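Local atomic coordinates of extracellular invertase (Aspergillus kawachii, PDB entry 5XH8), a protein that probably hydrolyses sucrose as a family 32 beta-fructofuranosidase and transfers fructosyl groups to build fructooligosaccharides such as 1-kestose. Residues A[263-268]-A[378-383]. Residues are numbered along the deposited sequence; the frame is centred on the assembly and turned at random.
Sequences HGQIFT and VLYIPN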
loop_
_atom_site.group_PDB
_atom_site.type_symbol
_atom_site.label_atom_id
_atom_site.label_comp_id
_atom_site.label_asym_id
_atom_site.label_seq_id
_atom_site.Cartn_x
_atom_site.Cartn_y
_atom_site.Cartn_z
ATOM N N HIS A 263 15.268 32.162 -0.944
ATOM C CA HIS A 263 14.302 33.274 -0.974
ATOM C C HIS A 263 14.080 33.819 -2.368
ATOM O O HIS A 263 13.448 34.858 -2.515
ATOM C CB HIS A 263 14.780 34.410 -0.049
ATOM C CG HIS A 263 14.844 34.016 1.392
ATOM N ND1 HIS A 263 13.714 33.895 2.176
ATOM C CD2 HIS A 263 15.892 33.710 2.187
ATOM C CE1 HIS A 263 14.069 33.513 3.393
ATOM N NE2 HIS A 263 15.384 33.395 3.423
ATOM N N GLY A 264 14.584 33.136 -3.398
ATOM C CA GLY A 264 14.508 33.640 -4.751
ATOM C C GLY A 264 13.183 33.345 -5.395
ATOM O O GLY A 264 12.294 32.770 -4.782
ATOM N N GLN A 265 13.079 33.741 -6.654
ATOM C CA GLN A 265 11.968 33.382 -7.541
ATOM C C GLN A 265 11.849 31.878 -7.756
ATOM O O GLN A 265 12.850 31.230 -7.989
ATOM C CB GLN A 265 12.199 33.976 -8.920
ATOM C CG GLN A 265 11.205 35.013 -9.328
ATOM C CD GLN A 265 11.659 35.639 -10.609
ATOM O OE1 GLN A 265 11.248 35.245 -11.699
ATOM N NE2 GLN A 265 12.600 36.537 -10.488
ATOM N N ILE A 266 10.616 31.384 -7.797
ATOM C CA ILE A 266 10.340 29.945 -7.815
ATOM C C ILE A 266 10.114 29.449 -9.254
ATOM O O ILE A 266 9.333 30.019 -10.031
ATOM C CB ILE A 266 9.154 29.603 -6.892
ATOM C CG1 ILE A 266 9.571 29.798 -5.433
ATOM C CG2 ILE A 266 8.675 28.161 -7.093
ATOM C CD1 ILE A 266 8.408 29.843 -4.450
ATOM N N PHE A 267 10.816 28.379 -9.589
ATOM C CA PHE A 267 10.738 27.742 -10.908
ATOM C C PHE A 267 10.467 26.247 -10.730
ATOM O O PHE A 267 10.798 25.673 -9.684
ATOM C CB PHE A 267 12.075 27.875 -11.628
ATOM C CG PHE A 267 12.395 29.266 -12.121
ATOM C CD1 PHE A 267 12.944 30.221 -11.263
ATOM C CD2 PHE A 267 12.224 29.594 -13.463
ATOM C CE1 PHE A 267 13.284 31.495 -11.733
ATOM C CE2 PHE A 267 12.557 30.866 -13.937
ATOM C CZ PHE A 267 13.081 31.814 -13.069
ATOM N N THR A 268 9.896 25.628 -11.757
ATOM C CA THR A 268 9.809 24.168 -11.830
ATOM C C THR A 268 10.285 23.719 -13.211
ATOM O O THR A 268 10.114 24.465 -14.192
ATOM C CB THR A 268 8.375 23.659 -11.543
ATOM O OG1 THR A 268 8.322 22.219 -11.616
ATOM C CG2 THR A 268 7.353 24.270 -12.513
ATOM N N VAL A 378 18.503 33.177 -12.738
ATOM C CA VAL A 378 17.655 34.203 -13.353
ATOM C C VAL A 378 18.551 35.016 -14.285
ATOM O O VAL A 378 19.596 35.476 -13.860
ATOM C CB VAL A 378 16.956 35.118 -12.314
ATOM C CG1 VAL A 378 16.041 36.108 -13.025
ATOM C CG2 VAL A 378 16.135 34.285 -11.350
ATOM N N LEU A 379 18.182 35.111 -15.559
ATOM C CA LEU A 379 18.992 35.839 -16.527
ATOM C C LEU A 379 18.268 37.131 -16.858
ATOM O O LEU A 379 17.060 37.107 -17.136
ATOM C CB LEU A 379 19.219 35.025 -17.811
ATOM C CG LEU A 379 19.885 35.781 -18.979
ATOM C CD1 LEU A 379 21.286 36.221 -18.605
ATOM C CD2 LEU A 379 19.928 34.941 -20.242
ATOM N N TYR A 380 18.999 38.247 -16.830
ATOM C CA TYR A 380 18.433 39.539 -17.252
ATOM C C TYR A 380 18.998 39.969 -18.589
ATOM O O TYR A 380 20.195 39.838 -18.827
ATOM C CB TYR A 380 18.669 40.614 -16.196
ATOM C CG TYR A 380 17.899 40.336 -14.931
ATOM C CD1 TYR A 380 16.554 40.691 -14.815
ATOM C CD2 TYR A 380 18.502 39.680 -13.862
ATOM C CE1 TYR A 380 15.849 40.427 -13.648
ATOM C CE2 TYR A 380 17.795 39.406 -12.698
ATOM C CZ TYR A 380 16.479 39.782 -12.604
ATOM O OH TYR A 380 15.798 39.493 -11.466
ATOM N N ILE A 381 18.117 40.447 -19.462
ATOM C CA ILE A 381 18.502 40.962 -20.755
ATOM C C ILE A 381 18.217 42.477 -20.761
ATOM O O ILE A 381 17.054 42.883 -20.892
ATOM C CB ILE A 381 17.705 40.284 -21.875
ATOM C CG1 ILE A 381 17.785 38.750 -21.760
ATOM C CG2 ILE A 381 18.228 40.741 -23.228
ATOM C CD1 ILE A 381 16.885 38.040 -22.744
ATOM N N PRO A 382 19.270 43.314 -20.609
ATOM C CA PRO A 382 19.026 44.769 -20.564
ATOM C C PRO A 382 18.991 45.438 -21.942
ATOM O O PRO A 382 19.372 44.838 -22.951
ATOM C CB PRO A 382 20.189 45.293 -19.709
ATOM C CG PRO A 382 21.290 44.312 -19.922
ATOM C CD PRO A 382 20.661 42.981 -20.263
ATOM N N ASN A 383 18.502 46.676 -21.965
ATOM C CA ASN A 383 18.602 47.555 -23.138
ATOM C C ASN A 383 17.895 47.007 -24.376
ATOM O O ASN A 383 18.322 47.237 -25.505
ATOM C CB ASN A 383 20.077 47.864 -23.464
ATOM C CG ASN A 383 20.847 48.422 -22.275
ATOM O OD1 ASN A 383 20.299 49.094 -21.403
ATOM N ND2 ASN A 383 22.136 48.155 -22.247
#
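Phe-267 and Val-378 meet through side-chain torsions that bring ring carbon CE1 and a methyl together between two strands. The side chain of Phe-267 leaves the backbone on the side of 378-383, and chi1 of -72°, with CG beside the backbone N and anti to the carbonyl carbon, brings CE1 to the Val-378 methyl. Val-378 holds CG1 anti to its own N (chi1 -177°), which leaves CG2 anti to the carbonyl carbon as the branch that does the touching. Its methyl CG2 lies 4.0 Å from Phe-267 CE1, approaching the ring obliquely, and the two side chains cross at about a right angle. The end of the Gln-265 side chain, two residues earlier on the strand, borders the same methyl, and the Tyr-380 hydroxyl lies at the margin, a loose approach with no bond between the two. Tyr-380 OH is held by a hydrogen bond to Gln-412, on the strand 408-418 that pairs with the one carrying Val-378.

Strands 265-268 and 378-382 are not sheet neighbours: the axes of these short segments come no nearer than 10.7 Å and their directions diverge by 109°. The contact joins two different sheets of the GH32 N-terminal, beta-propeller part, one antiparallel and one mixed. Leu-255 of strand 250-255 packs against both Phe-267 and Val-378, and Leu-414 against Phe-267. Asp-256, just past strand 250-255, is joined to Val-378 by a backbone hydrogen bond.

Only 114 Å² is buried between the two segments, and the closest contact across it is one methyl against one ring carbon. Such chemistry implies dispersion and exclusion of water, with little directional demand, at a sheet-to-sheet junction whose polar margin is formed by Gln-265 and Tyr-380.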